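Local structure of uncharacterized protein PA0076 (Pseudomonas aeruginosa PAO1, 2QNU) at residues R59-P64 against A71-V76; P146-S151 against L172-C177; S181-R186 against M196-L201. The protein is of unproven function but, as a TagF-family protein, is probably associated with the type VI secretion system of the bacterium. All coordinates share one frame; numbering follows the deposited sequence.

Interaction 1 (R59-P64 against A71-V76); sequences RFAIAP and AVTGVV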
loop_
_atom_site.group_PDB
_atom_site.type_symbol
_atom_site.label_atom_id
_atom_site.label_comp_id
_atom_site.label_asym_id
_atom_site.label_seq_id
_atom_site.Cartn_x
_atom_site.Cartn_y
_atom_site.Cartn_z
ATOM N N ARG B 59 -3.373 -13.457 -12.891
ATOM C CA ARG B 59 -2.123 -12.712 -12.934
ATOM C C ARG B 59 -1.693 -12.516 -11.457
ATOM O O ARG B 59 -2.534 -12.395 -10.608
ATOM C CB ARG B 59 -2.401 -11.359 -13.527
ATOM C CG ARG B 59 -3.031 -11.414 -14.887
ATOM C CD ARG B 59 -3.604 -10.107 -15.325
ATOM N NE ARG B 59 -4.336 -10.259 -16.598
ATOM C CZ ARG B 59 -4.903 -9.253 -17.265
ATOM N NH1 ARG B 59 -4.756 -8.006 -16.850
ATOM N NH2 ARG B 59 -5.553 -9.477 -18.386
ATOM N N PHE B 60 -0.399 -12.550 -11.187
ATOM C CA PHE B 60 0.075 -12.385 -9.859
ATOM C C PHE B 60 1.407 -11.636 -9.753
ATOM O O PHE B 60 2.220 -11.632 -10.661
ATOM C CB PHE B 60 0.205 -13.752 -9.181
ATOM C CG PHE B 60 1.192 -14.677 -9.850
ATOM C CD1 PHE B 60 2.554 -14.618 -9.554
ATOM C CD2 PHE B 60 0.753 -15.644 -10.742
ATOM C CE1 PHE B 60 3.445 -15.484 -10.160
ATOM C CE2 PHE B 60 1.621 -16.495 -11.366
ATOM C CZ PHE B 60 2.954 -16.440 -11.101
ATOM N N ALA B 61 1.594 -11.049 -8.573
ATOM C CA ALA B 61 2.875 -10.553 -8.118
ATOM C C ALA B 61 3.090 -10.941 -6.658
ATOM O O ALA B 61 2.260 -10.660 -5.773
ATOM C CB ALA B 61 2.908 -9.103 -8.271
ATOM N N ILE B 62 4.178 -11.647 -6.451
ATOM C CA ILE B 62 4.551 -12.245 -5.183
ATOM C C ILE B 62 5.854 -11.643 -4.646
ATOM O O ILE B 62 6.867 -11.599 -5.322
ATOM C CB ILE B 62 4.676 -13.713 -5.357
ATOM C CG1 ILE B 62 3.252 -14.238 -5.793
ATOM C CG2 ILE B 62 5.225 -14.385 -4.079
ATOM C CD1 ILE B 62 3.242 -15.658 -6.210
ATOM N N ALA B 63 5.799 -11.202 -3.399
ATOM C CA ALA B 63 6.997 -10.620 -2.715
ATOM C C ALA B 63 8.176 -11.584 -2.609
ATOM O O ALA B 63 8.003 -12.821 -2.585
ATOM C CB ALA B 63 6.616 -10.127 -1.318
ATOM N N PRO B 64 9.392 -11.025 -2.507
ATOM C CA PRO B 64 10.576 -11.840 -2.258
ATOM C C PRO B 64 10.476 -12.603 -0.966
ATOM O O PRO B 64 9.908 -12.108 -0.012
ATOM C CB PRO B 64 11.720 -10.811 -2.139
ATOM C CG PRO B 64 11.221 -9.599 -2.891
ATOM C CD PRO B 64 9.718 -9.591 -2.590
ATOM N N ALA B 71 11.541 -11.873 -6.153
ATOM C CA ALA B 71 10.161 -11.616 -6.392
ATOM C C ALA B 71 9.733 -12.390 -7.668
ATOM O O ALA B 71 10.573 -12.780 -8.533
ATOM C CB ALA B 71 9.905 -10.150 -6.534
ATOM N N VAL B 72 8.428 -12.583 -7.789
ATOM C CA VAL B 72 7.912 -13.290 -8.926
ATOM C C VAL B 72 6.595 -12.675 -9.388
ATOM O O VAL B 72 5.714 -12.256 -8.582
ATOM C CB VAL B 72 7.973 -14.852 -8.701
ATOM C CG1 VAL B 72 7.437 -15.247 -7.382
ATOM C CG2 VAL B 72 7.329 -15.679 -9.852
ATOM N N THR B 73 6.509 -12.566 -10.708
ATOM C CA THR B 73 5.289 -12.116 -11.364
ATOM C C THR B 73 4.955 -13.046 -12.538
ATOM O O THR B 73 5.825 -13.724 -13.068
ATOM C CB THR B 73 5.403 -10.686 -11.834
ATOM O OG1 THR B 73 4.121 -10.212 -12.231
ATOM C CG2 THR B 73 6.379 -10.543 -12.981
ATOM N N GLY B 74 3.671 -13.110 -12.885
ATOM C CA GLY B 74 3.262 -14.027 -13.927
ATOM C C GLY B 74 1.780 -14.225 -14.042
ATOM O O GLY B 74 0.993 -13.389 -13.602
ATOM N N VAL B 75 1.428 -15.313 -14.703
ATOM C CA VAL B 75 0.036 -15.711 -14.853
ATOM C C VAL B 75 -0.062 -17.220 -14.680
ATOM O O VAL B 75 0.806 -17.938 -15.111
ATOM C CB VAL B 75 -0.572 -15.291 -16.205
ATOM C CG1 VAL B 75 -2.091 -15.605 -16.219
ATOM C CG2 VAL B 75 -0.342 -13.818 -16.499
ATOM N N VAL B 76 -1.103 -17.686 -14.003
ATOM C CA VAL B 76 -1.308 -19.125 -13.836
ATOM C C VAL B 76 -2.697 -19.467 -14.360
ATOM O O VAL B 76 -3.636 -18.688 -14.195
ATOM C CB VAL B 76 -1.186 -19.625 -12.377
ATOM C CG1 VAL B 76 -2.061 -18.836 -11.402
ATOM C CG2 VAL B 76 -1.548 -21.103 -12.275
#
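The ring of Phe60 leans across onto the neighbouring strand and settles over Gly74, whose CA lies 4.0 Å from the ring centroid, 20° off the normal. The hollow is the bare backbone of Gly74, with Phe60 CE2 3.5 Å from Gly74 C. Phe60 CG stands between its own backbone N and carbonyl carbon (chi1 62°), and from there the ring lies across Gly74. At the ring edge Val72 CG2 lies in plane, 3.9 Å from Phe60 CE1, and on the same face of the sheet Ile62 and Val72 run side by side, Ile62 CB 3.8 Å from Val72 CG1. The segments are neighbouring strands of a beta hairpin inside the antiparallel sheet, with Phe60-Gly74 and Ile62-Val72 as hydrogen-bonded pairs. Trp29 and Trp183 meet the Phe60 ring from outside the hairpin. Arg59, Ala61, Thr73 and Val75 form the other face, toward helix 110-121, where Arg59 NE makes a salt bridge to Glu116. Thr73 OG1, anti to its backbone N (chi1 -169°), reaches across to donate to Phe60 O at 2.8 Å; that buried carbonyl also accepts from Gly74 N at 3.0 Å. Beyond the paired residues, Pro64 CG rests 3.9 Å from Ala71 CB.

Interaction 2 (P146-S151 against L172-C177); sequences PRIEQS and LAQHAC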
loop_
_atom_site.group_PDB
_atom_site.type_symbol
_atom_site.label_atom_id
_atom_site.label_comp_id
_atom_site.label_asym_id
_atom_site.label_seq_id
_atom_site.Cartn_x
_atom_site.Cartn_y
_atom_site.Cartn_z
ATOM N N PRO B 146 12.387 -1.592 -9.741
ATOM C CA PRO B 146 13.342 -0.619 -9.114
ATOM C C PRO B 146 12.672 0.319 -8.103
ATOM O O PRO B 146 12.257 1.437 -8.443
ATOM C CB PRO B 146 13.865 0.182 -10.313
ATOM C CG PRO B 146 12.623 0.242 -11.266
ATOM C CD PRO B 146 11.737 -1.039 -10.950
ATOM N N ARG B 147 12.543 -0.142 -6.866
ATOM C CA ARG B 147 11.666 0.575 -5.907
ATOM C C ARG B 147 12.313 1.884 -5.376
ATOM O O ARG B 147 13.549 1.991 -5.274
ATOM C CB ARG B 147 11.168 -0.304 -4.742
ATOM C CG ARG B 147 12.016 -1.488 -4.359
ATOM C CD ARG B 147 12.080 -1.754 -2.883
ATOM N NE ARG B 147 10.953 -1.268 -2.067
ATOM C CZ ARG B 147 10.064 -2.044 -1.432
ATOM N NH1 ARG B 147 10.101 -3.376 -1.528
ATOM N NH2 ARG B 147 9.111 -1.486 -0.684
ATOM N N ILE B 148 11.456 2.873 -5.089
ATOM C CA ILE B 148 11.867 4.108 -4.485
ATOM C C ILE B 148 12.759 3.682 -3.375
ATOM O O ILE B 148 12.443 2.757 -2.648
ATOM C CB ILE B 148 10.694 4.914 -3.904
ATOM C CG1 ILE B 148 9.694 5.299 -4.999
ATOM C CG2 ILE B 148 11.187 6.169 -3.223
ATOM C CD1 ILE B 148 10.163 6.414 -6.005
ATOM N N GLU B 149 13.895 4.341 -3.285
ATOM C CA GLU B 149 14.857 4.127 -2.222
ATOM C C GLU B 149 14.229 4.311 -0.833
ATOM O O GLU B 149 13.505 5.259 -0.604
ATOM C CB GLU B 149 16.033 5.100 -2.407
ATOM C CG GLU B 149 17.105 4.991 -1.330
ATOM C CD GLU B 149 18.089 6.165 -1.332
ATOM O OE1 GLU B 149 18.430 6.651 -2.429
ATOM O OE2 GLU B 149 18.528 6.587 -0.228
ATOM N N GLN B 150 14.516 3.361 0.054
ATOM C CA GLN B 150 13.986 3.317 1.417
ATOM C C GLN B 150 15.029 2.750 2.390
ATOM O O GLN B 150 15.930 2.033 1.987
ATOM C CB GLN B 150 12.750 2.439 1.485
ATOM C CG GLN B 150 11.581 2.856 0.563
ATOM C CD GLN B 150 10.397 1.934 0.701
ATOM O OE1 GLN B 150 10.543 0.714 0.592
ATOM N NE2 GLN B 150 9.214 2.500 0.932
ATOM N N SER B 151 14.906 3.092 3.669
ATOM C CA SER B 151 15.774 2.550 4.735
ATOM C C SER B 151 14.955 2.355 6.038
ATOM O O SER B 151 13.752 2.086 5.968
ATOM C CB SER B 151 17.034 3.422 4.911
ATOM O OG SER B 151 16.717 4.800 4.970
ATOM N N LEU B 172 4.087 4.260 -1.607
ATOM C CA LEU B 172 2.982 3.652 -0.875
ATOM C C LEU B 172 2.554 2.360 -1.530
ATOM O O LEU B 172 2.371 1.346 -0.866
ATOM C CB LEU B 172 1.829 4.629 -0.743
ATOM C CG LEU B 172 1.789 5.421 0.556
ATOM C CD1 LEU B 172 3.031 6.302 0.620
ATOM C CD2 LEU B 172 0.620 6.269 0.548
ATOM N N ALA B 173 2.368 2.383 -2.854
ATOM C CA ALA B 173 2.012 1.155 -3.590
ATOM C C ALA B 173 3.048 -0.006 -3.451
ATOM O O ALA B 173 2.646 -1.133 -3.243
ATOM C CB ALA B 173 1.775 1.503 -5.085
ATOM N N GLN B 174 4.353 0.266 -3.519
ATOM C CA GLN B 174 5.379 -0.779 -3.265
ATOM C C GLN B 174 5.253 -1.353 -1.907
ATOM O O GLN B 174 5.392 -2.556 -1.762
ATOM C CB GLN B 174 6.851 -0.310 -3.353
ATOM C CG GLN B 174 7.092 1.022 -3.994
ATOM C CD GLN B 174 8.584 1.484 -4.117
ATOM O OE1 GLN B 174 9.002 1.789 -5.236
ATOM N NE2 GLN B 174 9.354 1.594 -2.979
ATOM N N HIS B 175 5.053 -0.504 -0.889
ATOM C CA HIS B 175 4.907 -0.971 0.471
ATOM C C HIS B 175 3.745 -1.962 0.598
ATOM O O HIS B 175 3.841 -2.960 1.357
ATOM C CB HIS B 175 4.762 0.189 1.496
ATOM C CG HIS B 175 4.724 -0.297 2.910
ATOM N ND1 HIS B 175 3.532 -0.560 3.574
ATOM C CD2 HIS B 175 5.712 -0.679 3.747
ATOM C CE1 HIS B 175 3.800 -1.072 4.767
ATOM N NE2 HIS B 175 5.112 -1.134 4.902
ATOM N N ALA B 176 2.619 -1.721 -0.091
ATOM C CA ALA B 176 1.518 -2.656 0.046
ATOM C C ALA B 176 1.852 -4.049 -0.474
ATOM O O ALA B 176 1.174 -5.066 -0.107
ATOM C CB ALA B 176 0.220 -2.100 -0.590
ATOM N N CYS B 177 2.859 -4.149 -1.316
ATOM C CA CYS B 177 3.313 -5.435 -1.837
ATOM C C CYS B 177 4.247 -6.273 -0.972
ATOM O O CYS B 177 4.362 -7.494 -1.169
ATOM C CB CYS B 177 3.998 -5.242 -3.216
ATOM S SG CYS B 177 2.799 -4.622 -4.421
#
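Arg147 and Gln174 bring their CA atoms to 7.0 Å where the irregular segment 146-151 passes the side of helix 172-177. This is a loop-to-helix contact near the surface, in which one glutamine side chain bridges to the main chain of a loop, and the same helix packs against the second subunit through Leu172, Ala173 and Cys177. The amide of Gln174 uses both of its ends on Ile148. Its OE1 accepts from Ile148 N at 2.7 Å, the donor lying in the carbonyl plane on a lone pair, while NE2 gives a weak, longer bond of 3.3 Å to Ile148 O; the first bond, with some help from the weak second, would favour this rotation of the amide. The chain of Gln174 is extended beyond CG (chi2 -178°), which carries its CD out from the helix to the loop. There it crosses the Ile148 side chain at about a right angle. The Arg147 chain bends at chi2 and chi3, and one face of its guanidinium lies over Gln174 CB, which is 3.7 Å from Arg147 NH2; the guanidinium plane stands 83° from the amide plane. The guanidinium also has Asp178, just beyond the helix segment, which forms a salt bridge with Arg147 NH1. Gln150 runs antiparallel alongside Gln174, its amide nearly perpendicular to that of Gln174, and its NE2 is hydrogen-bonded to Ser160. From this position Gln150 OE1 accepts a weak bond from Arg147 NH2 at 2.9 Å, bent to 123° at the hydrogen.

Interaction 3 (S181-R186 against M196-L201); sequences SHWWGR and MRYQGL. With ACT (acetate ion), chain F.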
loop_
_atom_site.group_PDB
_atom_site.type_symbol
_atom_site.label_atom_id
_atom_site.label_comp_id
_atom_site.label_asym_id
_atom_site.label_seq_id
_atom_site.Cartn_x
_atom_site.Cartn_y
_atom_site.Cartn_z
ATOM N N SER B 181 1.114 -11.468 -1.475
ATOM C CA SER B 181 0.852 -11.894 -2.842
ATOM C C SER B 181 -0.443 -11.206 -3.321
ATOM O O SER B 181 -1.444 -11.113 -2.544
ATOM C CB SER B 181 0.795 -13.412 -2.891
ATOM O OG SER B 181 -0.267 -13.899 -2.105
ATOM N N HIS B 182 -0.379 -10.650 -4.533
ATOM C CA HIS B 182 -1.502 -10.025 -5.204
ATOM C C HIS B 182 -1.870 -10.902 -6.427
ATOM O O HIS B 182 -1.000 -11.451 -7.113
ATOM C CB HIS B 182 -1.173 -8.608 -5.674
ATOM C CG HIS B 182 -1.162 -7.582 -4.568
ATOM N ND1 HIS B 182 -0.058 -7.324 -3.792
ATOM C CD2 HIS B 182 -2.158 -6.805 -4.083
ATOM C CE1 HIS B 182 -0.372 -6.419 -2.879
ATOM N NE2 HIS B 182 -1.640 -6.067 -3.047
ATOM N N TRP B 183 -3.157 -10.991 -6.672
ATOM C CA TRP B 183 -3.734 -11.890 -7.680
ATOM C C TRP B 183 -4.867 -11.115 -8.291
ATOM O O TRP B 183 -5.685 -10.536 -7.535
ATOM C CB TRP B 183 -4.286 -13.108 -6.986
ATOM C CG TRP B 183 -3.324 -13.769 -6.113
ATOM C CD1 TRP B 183 -3.077 -13.466 -4.762
ATOM C CD2 TRP B 183 -2.485 -14.864 -6.434
ATOM N NE1 TRP B 183 -2.120 -14.317 -4.270
ATOM C CE2 TRP B 183 -1.729 -15.174 -5.264
ATOM C CE3 TRP B 183 -2.280 -15.632 -7.607
ATOM C CZ2 TRP B 183 -0.790 -16.189 -5.241
ATOM C CZ3 TRP B 183 -1.344 -16.630 -7.586
ATOM C CH2 TRP B 183 -0.629 -16.937 -6.405
ATOM N N TRP B 184 -4.859 -10.968 -9.623
ATOM C CA TRP B 184 -5.899 -10.178 -10.278
ATOM C C TRP B 184 -6.148 -10.697 -11.693
ATOM O O TRP B 184 -5.386 -11.507 -12.199
ATOM C CB TRP B 184 -5.572 -8.704 -10.305
ATOM C CG TRP B 184 -4.454 -8.307 -11.236
ATOM C CD1 TRP B 184 -4.591 -7.740 -12.433
ATOM C CD2 TRP B 184 -3.041 -8.427 -10.995
ATOM N NE1 TRP B 184 -3.340 -7.506 -13.010
ATOM C CE2 TRP B 184 -2.382 -7.943 -12.130
ATOM C CE3 TRP B 184 -2.268 -8.922 -9.932
ATOM C CZ2 TRP B 184 -1.030 -7.927 -12.227
ATOM C CZ3 TRP B 184 -0.913 -8.900 -10.043
ATOM C CH2 TRP B 184 -0.301 -8.421 -11.179
ATOM N N GLY B 185 -7.210 -10.204 -12.319
ATOM C CA GLY B 185 -7.457 -10.518 -13.702
ATOM C C GLY B 185 -8.881 -10.295 -14.138
ATOM O O GLY B 185 -9.634 -9.595 -13.460
ATOM N N ARG B 186 -9.216 -10.871 -15.305
ATOM C CA ARG B 186 -10.532 -10.626 -15.968
ATOM C C ARG B 186 -11.668 -11.408 -15.326
ATOM O O ARG B 186 -12.834 -11.075 -15.502
ATOM C CB ARG B 186 -10.493 -10.983 -17.448
ATOM C CG ARG B 186 -9.453 -10.273 -18.227
ATOM C CD ARG B 186 -9.470 -10.631 -19.767
ATOM N NE ARG B 186 -9.011 -9.459 -20.494
ATOM C CZ ARG B 186 -7.869 -9.367 -21.148
ATOM N NH1 ARG B 186 -7.040 -10.398 -21.307
ATOM N NH2 ARG B 186 -7.592 -8.243 -21.715
HETATM N N MSE B 196 -7.114 -9.365 -5.559
HETATM C CA MSE B 196 -7.046 -10.082 -4.282
HETATM C C MSE B 196 -5.663 -9.941 -3.658
HETATM O O MSE B 196 -4.656 -9.992 -4.367
HETATM C CB MSE B 196 -7.285 -11.575 -4.553
HETATM C CG MSE B 196 -8.671 -11.894 -5.207
HETATM SE SE MSE B 196 -8.514 -13.825 -5.849
HETATM C CE MSE B 196 -9.068 -14.693 -4.230
ATOM N N ARG B 197 -5.607 -9.754 -2.322
ATOM C CA ARG B 197 -4.326 -9.696 -1.577
ATOM C C ARG B 197 -4.328 -10.662 -0.424
ATOM O O ARG B 197 -5.279 -10.656 0.362
ATOM C CB ARG B 197 -4.150 -8.310 -0.970
ATOM C CG ARG B 197 -2.855 -8.120 -0.188
ATOM C CD ARG B 197 -2.768 -6.700 0.405
ATOM N NE ARG B 197 -1.403 -6.326 0.894
ATOM C CZ ARG B 197 -0.890 -6.862 1.995
ATOM N NH1 ARG B 197 -1.602 -7.737 2.697
ATOM N NH2 ARG B 197 0.320 -6.541 2.427
ATOM N N TYR B 198 -3.316 -11.507 -0.344
ATOM C CA TYR B 198 -3.002 -12.243 0.855
ATOM C C TYR B 198 -1.692 -11.726 1.482
ATOM O O TYR B 198 -0.726 -11.348 0.788
ATOM C CB TYR B 198 -2.895 -13.752 0.591
ATOM C CG TYR B 198 -4.224 -14.402 0.198
ATOM C CD1 TYR B 198 -4.638 -14.424 -1.122
ATOM C CD2 TYR B 198 -5.060 -15.000 1.157
ATOM C CE1 TYR B 198 -5.869 -15.057 -1.547
ATOM C CE2 TYR B 198 -6.310 -15.612 0.769
ATOM C CZ TYR B 198 -6.699 -15.638 -0.572
ATOM O OH TYR B 198 -7.893 -16.227 -0.941
ATOM N N GLN B 199 -1.712 -11.703 2.823
ATOM C CA GLN B 199 -0.505 -11.580 3.624
ATOM C C GLN B 199 0.227 -12.894 3.461
ATOM O O GLN B 199 -0.223 -13.912 3.936
ATOM C CB GLN B 199 -0.880 -11.345 5.108
ATOM C CG GLN B 199 0.233 -10.727 5.917
ATOM C CD GLN B 199 0.543 -9.274 5.537
ATOM O OE1 GLN B 199 -0.354 -8.487 5.196
ATOM N NE2 GLN B 199 1.832 -8.905 5.643
ATOM N N GLY B 200 1.336 -12.917 2.779
ATOM C CA GLY B 200 1.946 -14.179 2.447
ATOM C C GLY B 200 1.288 -14.859 1.259
ATOM O O GLY B 200 0.556 -14.204 0.500
ATOM N N LEU B 201 1.570 -16.159 1.105
ATOM C CA LEU B 201 0.912 -17.005 0.083
ATOM C C LEU B 201 -0.442 -17.333 0.577
ATOM O O LEU B 201 -0.623 -17.451 1.780
ATOM C CB LEU B 201 1.642 -18.321 -0.148
ATOM C CG LEU B 201 3.075 -18.201 -0.684
ATOM C CD1 LEU B 201 3.815 -19.513 -0.688
ATOM C CD2 LEU B 201 3.073 -17.563 -2.004
HETATM C C ACT F . -4.269 -4.455 -2.122
HETATM O O ACT F . -4.636 -5.479 -2.797
HETATM O OXT ACT F . -3.024 -4.284 -1.834
HETATM C CH3 ACT F . -5.288 -3.524 -1.668
#
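His182 and Arg197 cross obliquely on one face of the strand pair, the imidazole and guanidinium planes 85° apart. The aliphatic part of the arginine does the touching: Arg197 CG sits over the imidazole face, 4.1 Å from the ring centroid, in a CH-pi contact. This CG is anti to the backbone N (chi1 -179°), which places it over the imidazole; from there the chain runs extended to NE. Beyond the ring its NE donates to Ala176 O, and its NH1 reaches Gln199 OE1 at 2.9 Å, nearly in the guanidinium plane. An acetate ion, probably from the crystallisation liquor, lies at the imidazole edge, where His182 NE2 donates to its OXT at 2.6 Å in an almost straight bond. The same OXT is 3.3 Å from Arg197 CD, at the guanidinium edge.

On the other face, Trp183 and Tyr198 cross at about a right angle, Trp183 CD1 lying 4.1 Å from Tyr198 CD1. Ser181 fastens this side: its OG, held between backbone N and carbonyl carbon (chi1 63°), donates to Gly200 O at 2.7 Å and accepts from Trp183 NE1 at 2.9 Å. One hydroxyl thus ties the indole to the loop that follows strand 196-199. Trp183 CB also packs at 4.2 Å on CB of Met196, a selenomethionine in the crystal. Phe60, Trp32 and Phe210 meet the indole outside the two segments, forming an aromatic cluster.

Backbone bonds pair Ser181 with Tyr198 and Trp183 with Met196, and Arg197 continues the pairing into a strand of the second subunit. The arrangement is an antiparallel beta hairpin at the margin of the chain's own sheet, extended across the dimer interface.

How the interactions relate
Interactions 1, 2 and 3 follow one another along the chain without overlap. Interactions 1 and 3 are two hairpins of one antiparallel sheet, their centres about 9 Å apart; strands 58-62 and 180-185 are neighbours, probably hydrogen-bonded through Ala61 O and His182 N at 2.9 Å. Interaction 2 lies outward, its centre about 16 Å from that of interaction 1 and 17 Å from that of interaction 3. Helix 165-177 links it directly to strand 180-185, and Ala63 CB packs 3.5 Å from Cys177 O. Interactions 2 and 3 both touch the second subunit, so the sheet core of interaction 1 is connected through them to the dimer interface.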